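Local atomic coordinates of dimethylsulfoniopropionate lyase (Roseovarius nubinhibens, PDB entry 4B29), a protein that probably cleaves dimethylsulfoniopropionate to release dimethyl sulfide, using a zinc ion bound in its cupin barrel. Residues Pro152-Ser157 / Ala187-Thr192; Asn169-Met174 / Gln179-Pro184. All coordinates share one frame; numbering follows the deposited sequence.

How the contacts relate
Contacts 1 and 2 lie side by side in one cupin fold, their centres about 7 Å apart. Along the chain they run in the order 152-157, 169-174, 179-184, 187-192, so contact 2 falls between the halves of contact 1. Each joins the two sheets: strands 153-159 and 180-183 are neighbours in the mixed sheet, while 189-192 and 173-175 belong to the antiparallel one. Contact 1 closes around the zinc in the buried interior; contact 2 ties the sheets together nearer the surface. Two probable backbone hydrogen bonds join them, Glu-154 O to His-183 N (2.8 Å) and Tyr-156 N to Arg-181 O (2.9 Å); strand 180-183 carries both a zinc-ligand partner, His-183, and the sheet-spanning Arg-181.

Contact 1 of 2, residues Pro152-Ser157 / Ala187-Thr192; sequences PEELYS and APHAMT. With ZN (zinc ion), chain J; PO4 (phosphate ion), chain B; EDO (1,2-ethanediol), chain F.
Glu-154 and His-189 meet through a zinc ion: carboxylate oxygen OE1 of Glu-154 lies 2.0 Å from the zinc, and NE2 of His-189 is equally close. The two ligand atoms, Glu-154 OE1 and His-189 NE2, come within 3.0 Å of each other because they share the metal, with the carboxylate and imidazole planes turned 77° apart. A phosphate, probably from the crystallisation liquor, binds the zinc through O4, and His-150 supplies the remaining protein ligand. This is the metal site of a cupin barrel, built between strands of its two facing sheets. The phosphate is also gripped by Tyr-156, whose OH donates a hydrogen bond of 2.6 Å to phosphate O3; a 1,2-ethanediol hydroxyl, O1, binds Tyr-156 OH weakly. Behind the first shell, the His-189 ring is fixed by ND1, which donates to Ala-187 O over 2.8 Å, with the acceptor almost in the ring plane. With chi1 at 42°, CG sits between the backbone N and the carbonyl carbon, and chi2 of -77° turns the ring to present NE2 to the zinc and ND1 to the loop before the strand. His-183 serves both ligands: it bonds to Glu-154 OE1 and stacks on His-189.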
loop_
_atom_site.group_PDB
_atom_site.type_symbol
_atom_site.label_atom_id
_atom_site.label_comp_id
_atom_site.label_asym_id
_atom_site.label_seq_id
_atom_site.Cartn_x
_atom_site.Cartn_y
_atom_site.Cartn_z
ATOM N N PRO A 152 -4.573 -13.979 -4.173
ATOM C CA PRO A 152 -3.344 -13.985 -3.369
ATOM C C PRO A 152 -3.602 -13.503 -1.939
ATOM O O PRO A 152 -4.555 -12.730 -1.697
ATOM C CB PRO A 152 -2.426 -12.957 -4.096
ATOM C CG PRO A 152 -3.330 -12.146 -5.018
ATOM C CD PRO A 152 -4.429 -13.170 -5.404
ATOM N N GLU A 153 -2.818 -14.043 -1.042
ATOM C CA GLU A 153 -2.814 -13.535 0.369
ATOM C C GLU A 153 -2.143 -12.184 0.431
ATOM O O GLU A 153 -1.280 -11.859 -0.397
ATOM C CB GLU A 153 -2.018 -14.490 1.223
ATOM C CG GLU A 153 -2.743 -15.886 1.363
ATOM C CD GLU A 153 -1.934 -16.842 2.149
ATOM O OE1 GLU A 153 -0.877 -16.441 2.701
ATOM O OE2 GLU A 153 -2.302 -18.035 2.317
ATOM N N GLU A 154 -2.480 -11.403 1.458
ATOM C CA GLU A 154 -1.915 -10.061 1.560
ATOM C C GLU A 154 -1.709 -9.775 3.034
ATOM O O GLU A 154 -2.439 -10.285 3.882
ATOM C CB GLU A 154 -2.983 -9.154 0.952
ATOM C CG GLU A 154 -3.080 -7.831 1.390
ATOM C CD GLU A 154 -4.079 -7.053 0.570
ATOM O OE1 GLU A 154 -5.304 -7.181 0.762
ATOM O OE2 GLU A 154 -3.649 -6.221 -0.217
ATOM N N LEU A 155 -0.688 -8.989 3.341
ATOM C CA LEU A 155 -0.405 -8.572 4.742
ATOM C C LEU A 155 -0.278 -7.053 4.702
ATOM O O LEU A 155 0.702 -6.506 4.167
ATOM C CB LEU A 155 0.883 -9.227 5.249
ATOM C CG LEU A 155 1.253 -8.843 6.702
ATOM C CD1 LEU A 155 0.141 -9.234 7.703
ATOM C CD2 LEU A 155 2.587 -9.497 7.080
ATOM N N TYR A 156 -1.290 -6.362 5.247
ATOM C CA TYR A 156 -1.231 -4.911 5.342
ATOM C C TYR A 156 -0.341 -4.475 6.504
ATOM O O TYR A 156 -0.265 -5.143 7.536
ATOM C CB TYR A 156 -2.651 -4.359 5.693
ATOM C CG TYR A 156 -3.364 -3.790 4.524
ATOM C CD1 TYR A 156 -4.012 -4.653 3.611
ATOM C CD2 TYR A 156 -3.382 -2.430 4.272
ATOM C CE1 TYR A 156 -4.716 -4.114 2.503
ATOM C CE2 TYR A 156 -4.056 -1.896 3.197
ATOM C CZ TYR A 156 -4.681 -2.745 2.286
ATOM O OH TYR A 156 -5.364 -2.202 1.227
ATOM N N SER A 157 0.321 -3.312 6.323
ATOM C CA SER A 157 0.840 -2.542 7.483
ATOM C C SER A 157 0.365 -1.122 7.293
ATOM O O SER A 157 0.169 -0.651 6.160
ATOM C CB SER A 157 2.385 -2.592 7.632
ATOM O OG SER A 157 3.030 -1.825 6.596
ATOM N N ALA A 187 -10.655 -13.886 0.717
ATOM C CA ALA A 187 -11.564 -13.357 1.757
ATOM C C ALA A 187 -11.869 -11.877 1.462
ATOM O O ALA A 187 -10.932 -11.075 1.364
ATOM C CB ALA A 187 -10.930 -13.508 3.159
ATOM N N PRO A 188 -13.156 -11.503 1.302
ATOM C CA PRO A 188 -13.395 -10.104 1.020
ATOM C C PRO A 188 -13.035 -9.220 2.207
ATOM O O PRO A 188 -13.197 -9.629 3.372
ATOM C CB PRO A 188 -14.890 -10.034 0.747
ATOM C CG PRO A 188 -15.268 -11.425 0.299
ATOM C CD PRO A 188 -14.364 -12.334 1.094
ATOM N N HIS A 189 -12.527 -8.036 1.899
ATOM C CA HIS A 189 -12.130 -7.082 2.947
ATOM C C HIS A 189 -12.524 -5.694 2.491
ATOM O O HIS A 189 -12.789 -5.451 1.294
ATOM C CB HIS A 189 -10.615 -7.227 3.269
ATOM C CG HIS A 189 -9.740 -7.390 2.052
ATOM N ND1 HIS A 189 -9.645 -8.589 1.379
ATOM C CD2 HIS A 189 -8.886 -6.531 1.446
ATOM C CE1 HIS A 189 -8.785 -8.453 0.368
ATOM N NE2 HIS A 189 -8.290 -7.231 0.420
ATOM N N ALA A 190 -12.499 -4.748 3.423
ATOM C CA ALA A 190 -12.858 -3.370 3.086
ATOM C C ALA A 190 -12.225 -2.442 4.116
ATOM O O ALA A 190 -11.606 -2.904 5.080
ATOM C CB ALA A 190 -14.419 -3.217 3.098
ATOM N N MET A 191 -12.277 -1.139 3.871
ATOM C CA MET A 191 -11.609 -0.232 4.792
ATOM C C MET A 191 -12.301 1.137 4.729
ATOM O O MET A 191 -12.655 1.577 3.647
ATOM C CB MET A 191 -10.148 -0.056 4.332
ATOM C CG MET A 191 -9.281 0.714 5.352
ATOM S SD MET A 191 -7.705 1.265 4.586
ATOM C CE MET A 191 -8.345 2.518 3.484
ATOM N N THR A 192 -12.415 1.810 5.876
ATOM C CA THR A 192 -13.049 3.131 5.930
ATOM C C THR A 192 -12.085 4.094 6.604
ATOM O O THR A 192 -11.581 3.811 7.716
ATOM C CB THR A 192 -14.288 3.031 6.849
ATOM O OG1 THR A 192 -15.127 1.993 6.337
ATOM C CG2 THR A 192 -15.038 4.392 6.891
HETATM ZN ZN ZN J . -6.630 -6.891 -0.685
HETATM P P PO4 B . -6.190 -4.108 -1.544
HETATM O O1 PO4 B . -6.581 -3.097 -2.582
HETATM O O2 PO4 B . -4.656 -4.057 -1.407
HETATM O O3 PO4 B . -6.840 -3.845 -0.193
HETATM O O4 PO4 B . -6.576 -5.496 -1.938
HETATM C C1 EDO F . -2.203 -1.470 -0.662
HETATM O O1 EDO F . -2.927 -0.748 0.337
HETATM C C2 EDO F . -2.783 -1.059 -1.988
HETATM O O2 EDO F . -2.187 -1.952 -2.908
#

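Contact 2 of 2, residues Asn169-Met174 / Gln179-Pro184; sequences NAPDLM and QTRFHP
Pro-171 O is gripped by both terminal nitrogens of Arg-181. NH2 of Arg-181 makes the stronger bond to Pro-171 O, 2.8 Å long with an N-H...O angle of 155°, and lies in the plane of that carbonyl; NH1 adds a weak bond of 3.2 Å to the same Pro-171 O. The arginine thus spans the two sheets of the cupin barrel, from strand 180-183 to the chain leading into edge strand 173-175. It reaches across because CG stands anti to the backbone N (chi1 -162°) and the chain stays extended as far as NE. Leu-173 packs its CD1 over the centre of one guanidinium face, 3.5 Å from Arg-181 CZ, while Ala-170 CB approaches Arg-181 NH2 obliquely. Phe-165 and Leu-167 of strand 163-167 also touch the arginine, whose side chain is buried although the contact as a whole lies near the surface. Farther along, the amide of Gln-179 faces the backbone of Met-174, and Gln-179 OE1 accepts a hydrogen bond from Glu-176 N. A water joins the two residues: it donates to Met-174 O at 2.7 Å and accepts from Gln-179 NE2 at 3.2 Å.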
loop_
_atom_site.group_PDB
_atom_site.type_symbol
_atom_site.label_atom_id
_atom_site.label_comp_id
_atom_site.label_asym_id
_atom_site.label_seq_id
_atom_site.Cartn_x
_atom_site.Cartn_y
_atom_site.Cartn_z
ATOM N N ASN A 169 -15.824 -12.746 8.063
ATOM C CA ASN A 169 -15.576 -13.812 9.027
ATOM C C ASN A 169 -14.497 -13.421 10.056
ATOM O O ASN A 169 -13.872 -14.279 10.638
ATOM C CB ASN A 169 -15.208 -15.118 8.282
ATOM C CG ASN A 169 -15.090 -16.326 9.197
ATOM O OD1 ASN A 169 -15.926 -16.562 10.081
ATOM N ND2 ASN A 169 -14.041 -17.106 8.980
ATOM N N ALA A 170 -14.300 -12.120 10.279
ATOM C CA ALA A 170 -13.306 -11.678 11.262
ATOM C C ALA A 170 -13.758 -10.355 11.879
ATOM O O ALA A 170 -14.634 -9.666 11.341
ATOM C CB ALA A 170 -11.897 -11.522 10.573
ATOM N N PRO A 171 -13.126 -9.941 12.997
ATOM C CA PRO A 171 -13.523 -8.675 13.643
ATOM C C PRO A 171 -13.131 -7.452 12.829
ATOM O O PRO A 171 -12.209 -7.501 11.977
ATOM C CB PRO A 171 -12.698 -8.676 14.961
ATOM C CG PRO A 171 -12.316 -10.096 15.196
ATOM C CD PRO A 171 -12.164 -10.715 13.807
ATOM N N ASP A 172 -13.798 -6.341 13.056
ATOM C CA ASP A 172 -13.296 -5.063 12.567
ATOM C C ASP A 172 -12.128 -4.637 13.460
ATOM O O ASP A 172 -12.164 -4.838 14.678
ATOM C CB ASP A 172 -14.380 -3.975 12.656
ATOM C CG ASP A 172 -15.390 -4.046 11.509
ATOM O OD1 ASP A 172 -15.262 -4.869 10.574
ATOM O OD2 ASP A 172 -16.334 -3.229 11.524
ATOM N N LEU A 173 -11.112 -4.017 12.856
ATOM C CA LEU A 173 -9.929 -3.522 13.618
ATOM C C LEU A 173 -9.617 -2.116 13.197
ATOM O O LEU A 173 -9.503 -1.802 12.000
ATOM C CB LEU A 173 -8.680 -4.405 13.329
ATOM C CG LEU A 173 -8.833 -5.891 13.656
ATOM C CD1 LEU A 173 -7.563 -6.663 13.128
ATOM C CD2 LEU A 173 -9.009 -6.130 15.200
ATOM N N MET A 174 -9.400 -1.219 14.175
ATOM C CA MET A 174 -8.964 0.122 13.842
ATOM C C MET A 174 -7.449 0.132 13.957
ATOM O O MET A 174 -6.903 -0.138 15.043
ATOM C CB MET A 174 -9.566 1.085 14.892
ATOM C CG MET A 174 -9.221 2.531 14.589
ATOM S SD MET A 174 -10.008 3.239 13.142
ATOM C CE MET A 174 -11.684 3.551 13.762
ATOM N N GLN A 179 0.826 -1.336 12.947
ATOM C CA GLN A 179 -0.060 -2.489 13.097
ATOM C C GLN A 179 -0.212 -3.143 11.726
ATOM O O GLN A 179 0.009 -2.495 10.706
ATOM C CB GLN A 179 -1.414 -2.081 13.674
ATOM C CG GLN A 179 -1.257 -1.684 15.169
ATOM C CD GLN A 179 -2.623 -1.421 15.757
ATOM O OE1 GLN A 179 -3.172 -0.323 15.619
ATOM N NE2 GLN A 179 -3.165 -2.418 16.404
ATOM N N THR A 180 -0.567 -4.428 11.742
ATOM C CA THR A 180 -0.678 -5.211 10.488
ATOM C C THR A 180 -1.974 -5.975 10.455
ATOM O O THR A 180 -2.679 -6.130 11.490
ATOM C CB THR A 180 0.484 -6.233 10.344
ATOM O OG1 THR A 180 0.441 -7.254 11.382
ATOM C CG2 THR A 180 1.867 -5.495 10.366
ATOM N N ARG A 181 -2.343 -6.458 9.270
ATOM C CA ARG A 181 -3.468 -7.371 9.215
ATOM C C ARG A 181 -3.299 -8.342 8.052
ATOM O O ARG A 181 -3.040 -7.860 6.930
ATOM C CB ARG A 181 -4.778 -6.648 9.040
ATOM C CG ARG A 181 -5.878 -7.703 9.479
ATOM C CD ARG A 181 -7.267 -7.403 9.029
ATOM N NE ARG A 181 -8.099 -8.266 9.867
ATOM C CZ ARG A 181 -9.301 -7.946 10.315
ATOM N NH1 ARG A 181 -9.911 -6.860 9.891
ATOM N NH2 ARG A 181 -9.864 -8.777 11.185
ATOM N N PHE A 182 -3.492 -9.647 8.336
ATOM C CA PHE A 182 -3.418 -10.679 7.276
ATOM C C PHE A 182 -4.788 -10.848 6.603
ATOM O O PHE A 182 -5.830 -10.961 7.307
ATOM C CB PHE A 182 -3.041 -11.981 7.948
ATOM C CG PHE A 182 -3.084 -13.179 7.042
ATOM C CD1 PHE A 182 -2.165 -13.293 6.008
ATOM C CD2 PHE A 182 -3.975 -14.201 7.277
ATOM C CE1 PHE A 182 -2.154 -14.423 5.185
ATOM C CE2 PHE A 182 -3.966 -15.378 6.437
ATOM C CZ PHE A 182 -3.054 -15.463 5.403
ATOM N N HIS A 183 -4.807 -10.872 5.273
ATOM C CA HIS A 183 -6.034 -11.188 4.530
ATOM C C HIS A 183 -5.858 -12.520 3.828
ATOM O O HIS A 183 -5.040 -12.638 2.927
ATOM C CB HIS A 183 -6.319 -10.128 3.468
ATOM C CG HIS A 183 -6.705 -8.795 4.057
ATOM N ND1 HIS A 183 -6.480 -7.602 3.400
ATOM C CD2 HIS A 183 -7.223 -8.473 5.266
ATOM C CE1 HIS A 183 -6.914 -6.601 4.163
ATOM N NE2 HIS A 183 -7.383 -7.105 5.288
ATOM N N PRO A 184 -6.581 -13.549 4.269
ATOM C CA PRO A 184 -6.416 -14.854 3.643
ATOM C C PRO A 184 -6.952 -14.831 2.213
ATOM O O PRO A 184 -7.746 -13.957 1.822
ATOM C CB PRO A 184 -7.278 -15.821 4.485
ATOM C CG PRO A 184 -7.752 -15.015 5.654
ATOM C CD PRO A 184 -7.507 -13.527 5.428
HETATM O O HOH W 1 -6.371 -2.303 16.614
HETATM O O HOH W 2 -4.794 0.886 17.403
#